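PDB 2X7I: mevalonate kinase from Staphylococcus aureus, which probably catalyses the ATP-dependent phosphorylation of mevalonate to 5-phosphomevalonate, an early step of isoprenoid synthesis by the mevalonate pathway. Local coordinates for residues A[226-240]-A[254-267]. Residues are numbered along the deposited sequence; the frame is centred on the assembly and turned at random.
Sequences FEALADIFNECHADL and MKIGKENGAIAGKL
Lys266 CD sits over the centre of one face of the Phe233 ring, 3.8 Å from its centroid, a CH-pi contact. Met254 covers one face of the His237 imidazole: CE lies 3.6 Å from the ring centroid, offset toward the rim, and SD adds a sulfur-aromatic contact. A water lies in plane at the edge of the same ring. It accepts a bond from Leu267 N and is only weakly linked to His237 ND1; NE2 bonds to Glu251.

The contact belongs to the alpha/beta C-terminal domain of the GHMP kinase fold. Helix 226-240 packs against strand 264-267, an outermost strand of an antiparallel four-stranded sheet, at an angle of 48°. Helix 254-259 ends before this strand in a Schellman motif with Gly261 as C-prime residue.

The Lys266 chain bends at its last two torsions. This takes CE past Cys236 CB and brings NZ to Leu267 O, with Leu17 O as a further acceptor. Small side chains allow a close approach nearer the N-terminal end of helix 226-240: Ala264 CB touches both Ala230 CB and Phe233 CB. Ile263 CD1 reaches Phe226 CE2 at 3.7 Å.

The Asn234 amide adds polar bonds beside these apolar contacts. Asn234 ND2 donates a nearly straight bond (174°) to a lone pair of Ile263 O, 3.1 Å away and in the amide plane. OD1 takes a weak bond from Gly265 N. A second water donates to Asn234 OD1 and Gly265 O and accepts from Lys258 NZ, each at 2.7 Å.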
loop_
_atom_site.group_PDB
_atom_site.type_symbol
_atom_site.label_atom_id
_atom_site.label_comp_id
_atom_site.label_asym_id
_atom_site.label_seq_id
_atom_site.Cartn_x
_atom_site.Cartn_y
_atom_site.Cartn_z
ATOM N N PHE A 226 8.373 -19.646 1.250
ATOM C CA PHE A 226 9.099 -18.462 0.808
ATOM C C PHE A 226 9.885 -18.689 -0.492
ATOM O O PHE A 226 9.856 -17.844 -1.383
ATOM C CB PHE A 226 10.040 -18.009 1.930
ATOM C CG PHE A 226 10.769 -16.728 1.642
ATOM C CD1 PHE A 226 10.071 -15.544 1.455
ATOM C CD2 PHE A 226 12.159 -16.702 1.584
ATOM C CE1 PHE A 226 10.740 -14.358 1.204
ATOM C CE2 PHE A 226 12.837 -15.511 1.325
ATOM C CZ PHE A 226 12.129 -14.343 1.138
ATOM N N GLU A 227 10.592 -19.811 -0.585
ATOM C CA GLU A 227 11.308 -20.193 -1.812
ATOM C C GLU A 227 10.402 -20.224 -3.054
ATOM O O GLU A 227 10.785 -19.737 -4.128
ATOM C CB GLU A 227 12.046 -21.539 -1.645
ATOM C CG GLU A 227 11.222 -22.729 -1.061
ATOM C CD GLU A 227 10.604 -23.667 -2.110
ATOM O OE1 GLU A 227 10.266 -24.820 -1.742
ATOM O OE2 GLU A 227 10.456 -23.272 -3.286
ATOM N N ALA A 228 9.206 -20.785 -2.905
ATOM C CA ALA A 228 8.264 -20.866 -4.020
ATOM C C ALA A 228 7.755 -19.481 -4.422
ATOM O O ALA A 228 7.575 -19.205 -5.606
ATOM C CB ALA A 228 7.111 -21.775 -3.677
ATOM N N LEU A 229 7.526 -18.607 -3.444
ATOM C CA LEU A 229 7.156 -17.224 -3.753
ATOM C C LEU A 229 8.295 -16.514 -4.488
ATOM O O LEU A 229 8.047 -15.702 -5.372
ATOM C CB LEU A 229 6.768 -16.442 -2.489
ATOM C CG LEU A 229 6.107 -15.083 -2.754
ATOM C CD1 LEU A 229 4.794 -15.224 -3.528
ATOM C CD2 LEU A 229 5.882 -14.322 -1.460
ATOM N N ALA A 230 9.535 -16.819 -4.124
ATOM C CA ALA A 230 10.699 -16.316 -4.854
ATOM C C ALA A 230 10.676 -16.768 -6.330
ATOM O O ALA A 230 10.839 -15.959 -7.247
ATOM C CB ALA A 230 11.988 -16.778 -4.171
ATOM N N ASP A 231 10.452 -18.058 -6.548
ATOM C CA ASP A 231 10.269 -18.602 -7.889
ATOM C C ASP A 231 9.199 -17.802 -8.647
ATOM O O ASP A 231 9.453 -17.281 -9.734
ATOM C CB ASP A 231 9.895 -20.082 -7.792
ATOM C CG ASP A 231 9.549 -20.704 -9.133
ATOM O OD1 ASP A 231 9.786 -20.085 -10.191
ATOM O OD2 ASP A 231 9.032 -21.836 -9.125
ATOM N N ILE A 232 8.020 -17.681 -8.048
ATOM C CA ILE A 232 6.896 -16.960 -8.654
ATOM C C ILE A 232 7.235 -15.502 -8.978
ATOM O O ILE A 232 6.896 -15.022 -10.054
ATOM C CB ILE A 232 5.627 -17.053 -7.757
ATOM C CG1 ILE A 232 5.086 -18.489 -7.792
ATOM C CG2 ILE A 232 4.559 -16.080 -8.208
ATOM C CD1 ILE A 232 4.076 -18.791 -6.726
ATOM N N PHE A 233 7.911 -14.806 -8.067
ATOM C CA PHE A 233 8.359 -13.427 -8.338
ATOM C C PHE A 233 9.230 -13.384 -9.598
ATOM O O PHE A 233 9.025 -12.548 -10.468
ATOM C CB PHE A 233 9.160 -12.857 -7.164
ATOM C CG PHE A 233 8.336 -12.096 -6.143
ATOM C CD1 PHE A 233 7.043 -12.488 -5.810
ATOM C CD2 PHE A 233 8.881 -11.002 -5.492
ATOM C CE1 PHE A 233 6.306 -11.786 -4.863
ATOM C CE2 PHE A 233 8.149 -10.293 -4.549
ATOM C CZ PHE A 233 6.857 -10.695 -4.235
ATOM N N ASN A 234 10.202 -14.294 -9.683
ATOM C CA ASN A 234 11.164 -14.305 -10.788
ATOM C C ASN A 234 10.521 -14.721 -12.116
ATOM O O ASN A 234 10.906 -14.229 -13.181
ATOM C CB ASN A 234 12.354 -15.209 -10.450
ATOM C CG ASN A 234 13.239 -14.632 -9.343
ATOM O OD1 ASN A 234 13.551 -13.438 -9.348
ATOM N ND2 ASN A 234 13.672 -15.487 -8.414
ATOM N N GLU A 235 9.534 -15.611 -12.041
ATOM C CA GLU A 235 8.734 -15.978 -13.213
ATOM C C GLU A 235 7.893 -14.815 -13.713
ATOM O O GLU A 235 7.819 -14.585 -14.920
ATOM C CB GLU A 235 7.845 -17.198 -12.926
ATOM C CG GLU A 235 8.655 -18.462 -12.699
ATOM C CD GLU A 235 7.884 -19.750 -12.944
ATOM O OE1 GLU A 235 7.143 -19.839 -13.956
ATOM O OE2 GLU A 235 8.054 -20.697 -12.144
ATOM N N CYS A 236 7.266 -14.080 -12.793
ATOM C CA CYS A 236 6.471 -12.889 -13.133
ATOM C C CYS A 236 7.319 -11.887 -13.901
ATOM O O CYS A 236 6.911 -11.366 -14.937
ATOM C CB CYS A 236 5.947 -12.181 -11.876
ATOM S SG CYS A 236 4.654 -13.018 -10.947
ATOM N N HIS A 237 8.508 -11.615 -13.367
ATOM C CA HIS A 237 9.389 -10.606 -13.943
ATOM C C HIS A 237 9.893 -10.969 -15.335
ATOM O O HIS A 237 9.857 -10.139 -16.243
ATOM C CB HIS A 237 10.582 -10.332 -13.037
ATOM C CG HIS A 237 11.374 -9.140 -13.465
ATOM N ND1 HIS A 237 10.824 -7.877 -13.539
ATOM C CD2 HIS A 237 12.652 -9.023 -13.895
ATOM C CE1 HIS A 237 11.742 -7.029 -13.965
ATOM N NE2 HIS A 237 12.860 -7.698 -14.189
ATOM N N ALA A 238 10.374 -12.207 -15.471
ATOM C CA ALA A 238 10.824 -12.749 -16.743
ATOM C C ALA A 238 9.701 -12.707 -17.776
ATOM O O ALA A 238 9.929 -12.319 -18.926
ATOM C CB ALA A 238 11.338 -14.185 -16.561
ATOM N N ASP A 239 8.497 -13.094 -17.360
ATOM C CA ASP A 239 7.321 -13.031 -18.228
ATOM C C ASP A 239 7.077 -11.606 -18.722
ATOM O O ASP A 239 6.867 -11.403 -19.921
ATOM C CB ASP A 239 6.063 -13.546 -17.518
ATOM C CG ASP A 239 4.877 -13.689 -18.464
ATOM O OD1 ASP A 239 4.066 -12.745 -18.545
ATOM O OD2 ASP A 239 4.768 -14.732 -19.152
ATOM N N LEU A 240 7.116 -10.633 -17.810
ATOM C CA LEU A 240 6.944 -9.220 -18.177
ATOM C C LEU A 240 7.991 -8.784 -19.199
ATOM O O LEU A 240 7.660 -8.162 -20.211
ATOM C CB LEU A 240 7.032 -8.304 -16.944
ATOM C CG LEU A 240 6.940 -6.791 -17.218
ATOM C CD1 LEU A 240 5.518 -6.389 -17.594
ATOM C CD2 LEU A 240 7.431 -5.990 -16.026
ATOM N N MET A 254 17.241 -3.427 -10.051
ATOM C CA MET A 254 17.008 -4.793 -9.599
ATOM C C MET A 254 18.310 -5.610 -9.633
ATOM O O MET A 254 18.580 -6.397 -8.730
ATOM C CB MET A 254 15.931 -5.468 -10.447
ATOM C CG MET A 254 15.376 -6.733 -9.817
ATOM S SD MET A 254 14.207 -7.580 -10.883
ATOM C CE MET A 254 12.780 -6.501 -10.712
ATOM N N LYS A 255 19.115 -5.406 -10.672
ATOM C CA LYS A 255 20.429 -6.033 -10.784
ATOM C C LYS A 255 21.293 -5.728 -9.559
ATOM O O LYS A 255 21.963 -6.614 -9.034
ATOM C CB LYS A 255 21.129 -5.543 -12.054
ATOM C CG LYS A 255 22.526 -6.112 -12.308
ATOM C CD LYS A 255 23.342 -5.150 -13.174
ATOM C CE LYS A 255 24.645 -5.768 -13.656
ATOM N NZ LYS A 255 24.398 -6.914 -14.575
ATOM N N ILE A 256 21.270 -4.475 -9.110
ATOM C CA ILE A 256 22.005 -4.058 -7.909
ATOM C C ILE A 256 21.448 -4.702 -6.630
ATOM O O ILE A 256 22.212 -5.081 -5.742
ATOM C CB ILE A 256 22.034 -2.512 -7.775
ATOM C CG1 ILE A 256 23.049 -1.926 -8.761
ATOM C CG2 ILE A 256 22.388 -2.083 -6.353
ATOM C CD1 ILE A 256 23.069 -0.425 -8.807
ATOM N N GLY A 257 20.126 -4.829 -6.543
ATOM C CA GLY A 257 19.492 -5.516 -5.416
ATOM C C GLY A 257 19.880 -6.988 -5.324
ATOM O O GLY A 257 20.123 -7.503 -4.234
ATOM N N LYS A 258 19.942 -7.660 -6.468
ATOM C CA LYS A 258 20.302 -9.079 -6.519
ATOM C C LYS A 258 21.794 -9.306 -6.258
ATOM O O LYS A 258 22.160 -10.182 -5.472
ATOM C CB LYS A 258 19.902 -9.692 -7.863
ATOM C CG LYS A 258 18.408 -9.823 -8.027
ATOM C CD LYS A 258 18.037 -10.550 -9.308
ATOM C CE LYS A 258 16.539 -10.603 -9.488
ATOM N NZ LYS A 258 16.159 -10.948 -10.879
ATOM N N GLU A 259 22.645 -8.512 -6.914
ATOM C CA GLU A 259 24.090 -8.508 -6.630
ATOM C C GLU A 259 24.371 -8.412 -5.132
ATOM O O GLU A 259 25.403 -8.884 -4.664
ATOM C CB GLU A 259 24.790 -7.342 -7.338
ATOM C CG GLU A 259 25.124 -7.579 -8.812
ATOM C CD GLU A 259 25.877 -6.410 -9.446
ATOM O OE1 GLU A 259 26.458 -6.602 -10.538
ATOM O OE2 GLU A 259 25.897 -5.301 -8.859
ATOM N N ASN A 260 23.450 -7.788 -4.396
ATOM C CA ASN A 260 23.581 -7.603 -2.951
ATOM C C ASN A 260 22.682 -8.524 -2.097
ATOM O O ASN A 260 22.397 -8.227 -0.933
ATOM C CB ASN A 260 23.355 -6.127 -2.613
ATOM C CG ASN A 260 24.505 -5.240 -3.081
ATOM O OD1 ASN A 260 25.323 -4.804 -2.275
ATOM N ND2 ASN A 260 24.584 -4.992 -4.383
ATOM N N GLY A 261 22.257 -9.650 -2.675
ATOM C CA GLY A 261 21.615 -10.718 -1.905
ATOM C C GLY A 261 20.118 -10.936 -2.077
ATOM O O GLY A 261 19.568 -11.841 -1.451
ATOM N N ALA A 262 19.454 -10.124 -2.900
ATOM C CA ALA A 262 18.037 -10.339 -3.201
ATOM C C ALA A 262 17.901 -11.601 -4.051
ATOM O O ALA A 262 18.529 -11.698 -5.098
ATOM C CB ALA A 262 17.439 -9.137 -3.937
ATOM N N ILE A 263 17.088 -12.553 -3.590
ATOM C CA ILE A 263 16.902 -13.831 -4.282
ATOM C C ILE A 263 15.807 -13.771 -5.323
ATOM O O ILE A 263 15.634 -14.713 -6.090
ATOM C CB ILE A 263 16.597 -15.009 -3.302
ATOM C CG1 ILE A 263 15.251 -14.831 -2.581
ATOM C CG2 ILE A 263 17.726 -15.165 -2.291
ATOM C CD1 ILE A 263 14.892 -16.004 -1.692
ATOM N N ALA A 264 15.063 -12.670 -5.343
ATOM C CA ALA A 264 13.971 -12.492 -6.295
ATOM C C ALA A 264 13.606 -11.016 -6.427
ATOM O O ALA A 264 13.900 -10.217 -5.539
ATOM C CB ALA A 264 12.748 -13.313 -5.869
ATOM N N GLY A 265 12.953 -10.674 -7.532
ATOM C CA GLY A 265 12.542 -9.307 -7.810
ATOM C C GLY A 265 11.398 -9.235 -8.808
ATOM O O GLY A 265 11.311 -10.058 -9.729
ATOM N N LYS A 266 10.503 -8.266 -8.604
ATOM C CA LYS A 266 9.452 -7.937 -9.571
ATOM C C LYS A 266 8.911 -6.537 -9.344
ATOM O O LYS A 266 9.141 -5.925 -8.307
ATOM C CB LYS A 266 8.293 -8.940 -9.512
ATOM C CG LYS A 266 7.356 -8.812 -8.292
ATOM C CD LYS A 266 6.214 -9.820 -8.344
ATOM C CE LYS A 266 5.135 -9.467 -9.380
ATOM N NZ LYS A 266 4.322 -8.274 -9.006
ATOM N N LEU A 267 8.190 -6.034 -10.333
ATOM C CA LEU A 267 7.492 -4.764 -10.228
ATOM C C LEU A 267 6.055 -5.038 -9.819
ATOM O O LEU A 267 5.497 -6.090 -10.130
ATOM C CB LEU A 267 7.516 -4.045 -11.572
ATOM C CG LEU A 267 8.895 -3.737 -12.163
ATOM C CD1 LEU A 267 8.753 -3.087 -13.539
ATOM C CD2 LEU A 267 9.706 -2.849 -11.228
HETATM O O HOH W 1 13.513 -11.203 -10.838
HETATM O O HOH W 2 7.425 -7.850 -12.729
#